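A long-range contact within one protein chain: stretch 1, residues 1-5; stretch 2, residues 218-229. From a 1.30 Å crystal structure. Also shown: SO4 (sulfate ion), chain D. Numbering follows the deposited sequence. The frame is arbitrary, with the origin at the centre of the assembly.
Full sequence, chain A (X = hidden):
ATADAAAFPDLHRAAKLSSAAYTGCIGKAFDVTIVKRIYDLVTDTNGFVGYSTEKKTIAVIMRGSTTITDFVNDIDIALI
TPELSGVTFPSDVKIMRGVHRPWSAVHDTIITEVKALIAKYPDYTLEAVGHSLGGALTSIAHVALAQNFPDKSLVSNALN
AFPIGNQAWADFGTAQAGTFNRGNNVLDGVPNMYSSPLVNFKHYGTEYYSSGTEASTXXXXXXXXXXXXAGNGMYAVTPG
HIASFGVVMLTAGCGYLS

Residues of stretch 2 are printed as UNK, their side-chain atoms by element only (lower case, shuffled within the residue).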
# COMPACT_ATOMS: atom_id res chain seq x y z
N ALA A 1 18.23 4.84 10.94
CA ALA A 1 16.90 4.54 11.54
C ALA A 1 16.92 4.82 13.03
O ALA A 1 17.97 4.79 13.66
CB ALA A 1 16.55 3.08 11.29
N THR A 2 15.74 5.03 13.60
CA THR A 2 15.60 5.30 15.03
C THR A 2 14.39 4.57 15.60
O THR A 2 13.40 4.33 14.91
CB THR A 2 15.45 6.81 15.30
OG1 THR A 2 14.31 7.29 14.59
CG2 THR A 2 16.67 7.55 14.83
N ALA A 3 14.49 4.15 16.85
CA ALA A 3 13.38 3.46 17.49
C ALA A 3 12.08 4.26 17.39
O ALA A 3 12.04 5.46 17.66
CB ALA A 3 13.72 3.16 18.96
N ASP A 4 11.01 3.57 17.02
CA ASP A 4 9.71 4.21 16.91
C ASP A 4 8.61 3.20 17.23
O ASP A 4 7.78 2.86 16.36
CB ASP A 4 9.50 4.86 15.54
CG ASP A 4 8.34 5.85 15.53
OD1 ASP A 4 7.64 5.99 16.56
OD2 ASP A 4 8.08 6.44 14.46
N ALA A 5 8.62 2.69 18.46
CA ALA A 5 7.63 1.71 18.90
C ALA A 5 6.21 2.22 18.70
O ALA A 5 5.28 1.44 18.47
CB ALA A 5 7.87 1.33 20.38
N UNK A 218 11.32 0.44 13.86
CA UNK A 218 12.07 1.65 13.64
C UNK A 218 11.47 2.51 12.55
O UNK A 218 10.79 2.00 11.64
c UNK A 218 13.69 0.52 12.04
c UNK A 218 14.21 0.61 14.49
c UNK A 218 13.56 1.35 13.32
N UNK A 219 11.72 3.81 12.63
CA UNK A 219 11.48 4.74 11.54
C UNK A 219 12.77 4.98 10.80
O UNK A 219 13.79 5.33 11.39
c UNK A 219 10.65 7.11 11.04
c UNK A 219 10.19 8.42 11.70
c UNK A 219 10.95 6.06 12.10
c UNK A 219 9.52 9.34 10.69
n UNK A 219 8.89 10.52 11.34
N UNK A 220 12.73 4.74 9.50
CA UNK A 220 13.94 4.75 8.68
C UNK A 220 14.23 6.15 8.16
O UNK A 220 13.33 6.97 8.03
s UNK A 220 13.22 2.13 8.02
c UNK A 220 13.75 3.78 7.51
N UNK A 221 15.50 6.41 7.87
CA UNK A 221 15.91 7.70 7.34
C UNK A 221 16.02 7.64 5.83
O UNK A 221 16.78 6.85 5.28
c UNK A 221 17.34 8.01 9.45
c UNK A 221 18.77 8.03 9.97
o UNK A 221 19.63 8.64 9.29
o UNK A 221 19.02 7.48 11.07
c UNK A 221 17.27 8.10 7.94
N UNK A 222 15.23 8.47 5.15
CA UNK A 222 15.26 8.50 3.70
C UNK A 222 14.63 7.25 3.11
O UNK A 222 13.89 6.52 3.79
N UNK A 223 14.90 7.00 1.84
CA UNK A 223 14.22 5.90 1.13
C UNK A 223 14.94 4.56 1.26
O UNK A 223 14.34 3.51 0.99
o UNK A 223 11.15 6.43 0.17
c UNK A 223 11.86 7.44 0.21
c UNK A 223 13.17 7.51 -0.55
n UNK A 223 11.47 8.55 0.82
c UNK A 223 14.01 6.25 -0.35
N UNK A 224 16.26 4.59 1.45
CA UNK A 224 17.10 3.40 1.35
C UNK A 224 18.06 3.34 2.54
O UNK A 224 19.25 3.04 2.39
n UNK A 224 15.55 -0.53 -1.05
n UNK A 224 16.97 1.12 -1.80
c UNK A 224 17.87 3.42 0.02
c UNK A 224 16.12 2.24 -1.39
c UNK A 224 16.96 3.50 -1.20
n UNK A 224 17.51 -1.08 -2.11
c UNK A 224 16.67 -0.16 -1.66
N UNK A 225 17.52 3.54 3.74
CA UNK A 225 18.30 3.39 4.97
C UNK A 225 18.87 1.98 5.05
O UNK A 225 18.13 1.00 4.93
o UNK A 225 17.57 4.54 8.34
c UNK A 225 17.37 3.63 6.17
c UNK A 225 18.11 3.81 7.47
o UNK A 225 19.14 3.13 7.70
N UNK A 226 20.19 1.86 5.25
CA UNK A 226 20.83 0.55 5.27
C UNK A 226 20.55 -0.24 6.55
O UNK A 226 20.80 -1.44 6.62
n UNK A 226 21.37 2.31 0.80
c UNK A 226 22.27 1.15 1.12
c UNK A 226 21.99 0.49 2.49
c UNK A 226 22.69 1.24 3.63
c UNK A 226 22.34 0.66 5.00
N UNK A 227 19.89 0.41 7.50
CA UNK A 227 19.37 -0.31 8.66
C UNK A 227 17.99 -0.90 8.43
O UNK A 227 17.48 -1.64 9.27
c UNK A 227 19.33 0.60 9.89
o UNK A 227 20.65 0.95 10.27
N UNK A 228 17.41 -0.61 7.27
CA UNK A 228 16.08 -1.12 6.97
C UNK A 228 16.20 -2.03 5.74
O UNK A 228 17.17 -2.80 5.63
s UNK A 228 14.98 1.10 8.25
c UNK A 228 15.08 0.03 6.78
N UNK A 229 15.20 -2.06 4.86
CA UNK A 229 15.20 -3.04 3.77
C UNK A 229 16.50 -2.98 2.94
O UNK A 229 17.03 -4.03 2.54
o UNK A 229 13.80 -1.54 2.41
c UNK A 229 13.95 -2.87 2.87
S SO4 D . 21.74 -2.11 11.75
O1 SO4 D . 21.20 -1.01 12.55
O2 SO4 D . 22.68 -1.57 10.76
O3 SO4 D . 22.44 -3.06 12.61
O4 SO4 D . 20.66 -2.79 11.04
O HOH W 1 20.14 2.94 12.10
O HOH W 2 14.52 7.97 11.59

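Position 218 carries three carbons, one bonded to CA and bearing the other two. A fork at CB with no heteroatom is Val 218. Its CG2 lies 3.9 Å from Ala 1 CB, an apolar contact, and its CA lies 3.3 Å from Thr 2 O, a CA-H...O approach.

Position 219 has four carbons in a row ending in nitrogen, hence Lys 219. All four chi angles are t, so the chain is extended and its end leads away from stretch 1. The backbone does the pairing: Lys 219 N donates to Thr 2 O at 2.9 Å and Thr 2 N to Lys 219 O at 3.0 Å, both with angles of 156°. A water donates to Lys 219 O (2.7 Å) and hydrogen-bonds Thr 2 OG1 (3.1 Å).

Position 220 is one carbon and one sulfur. That sulfur is 2.0 Å from the sulfur at position 228, a disulfide, so this is Cys 220; its CB points away from stretch 1.

At 221, three carbons end in a fork of two oxygens, a carboxylate: Glu 221. Its OE2 is 2.8 Å from Ala 1 N, a hydrogen-bonded salt bridge.

Position 222 has no side-chain atoms and is Gly 222; its phi of 72° by itself favours glycine. Position 223 has three carbons, the third carrying one oxygen and one nitrogen, an amide: Gln 223. Position 224 has three carbons, a nitrogen, then a carbon with two more nitrogens, the guanidinium of Arg 224. None of these three touches stretch 1.

Position 225 has two carbons, the second with two oxygens: Asp 225. OD2 lies 2.7 Å from Ala 1 N, a second salt bridge, and accepts from Glu 221 N at 2.8 Å.

Position 226, four carbons ending in nitrogen, is Lys 226; its NZ donates to Arg 224 O at 2.7 Å.

Position 227, one carbon and one oxygen, is Ser 227. Its CB is 4.0 Å from Ala 1 CB, and its N donates to Asp 225 OD1 at 2.8 Å.

Position 228, one carbon and the sulfur partner of Cys 220, is Cys 228; SG lies 4.0 Å from Ala 1 CB, and N donates to Asp 225 O at 2.9 Å, within a type I turn.

Position 229, one carbon and one oxygen, is Ser 229, beyond reach of stretch 1.

The contact joins a short antiparallel pairing to a charged anchor. Two carboxylates meet the terminal amine of Ala 1, while the disulfide and turn tie together the loop that presents them.

Stretch 2 218-229: VKCEGQRDKSCS
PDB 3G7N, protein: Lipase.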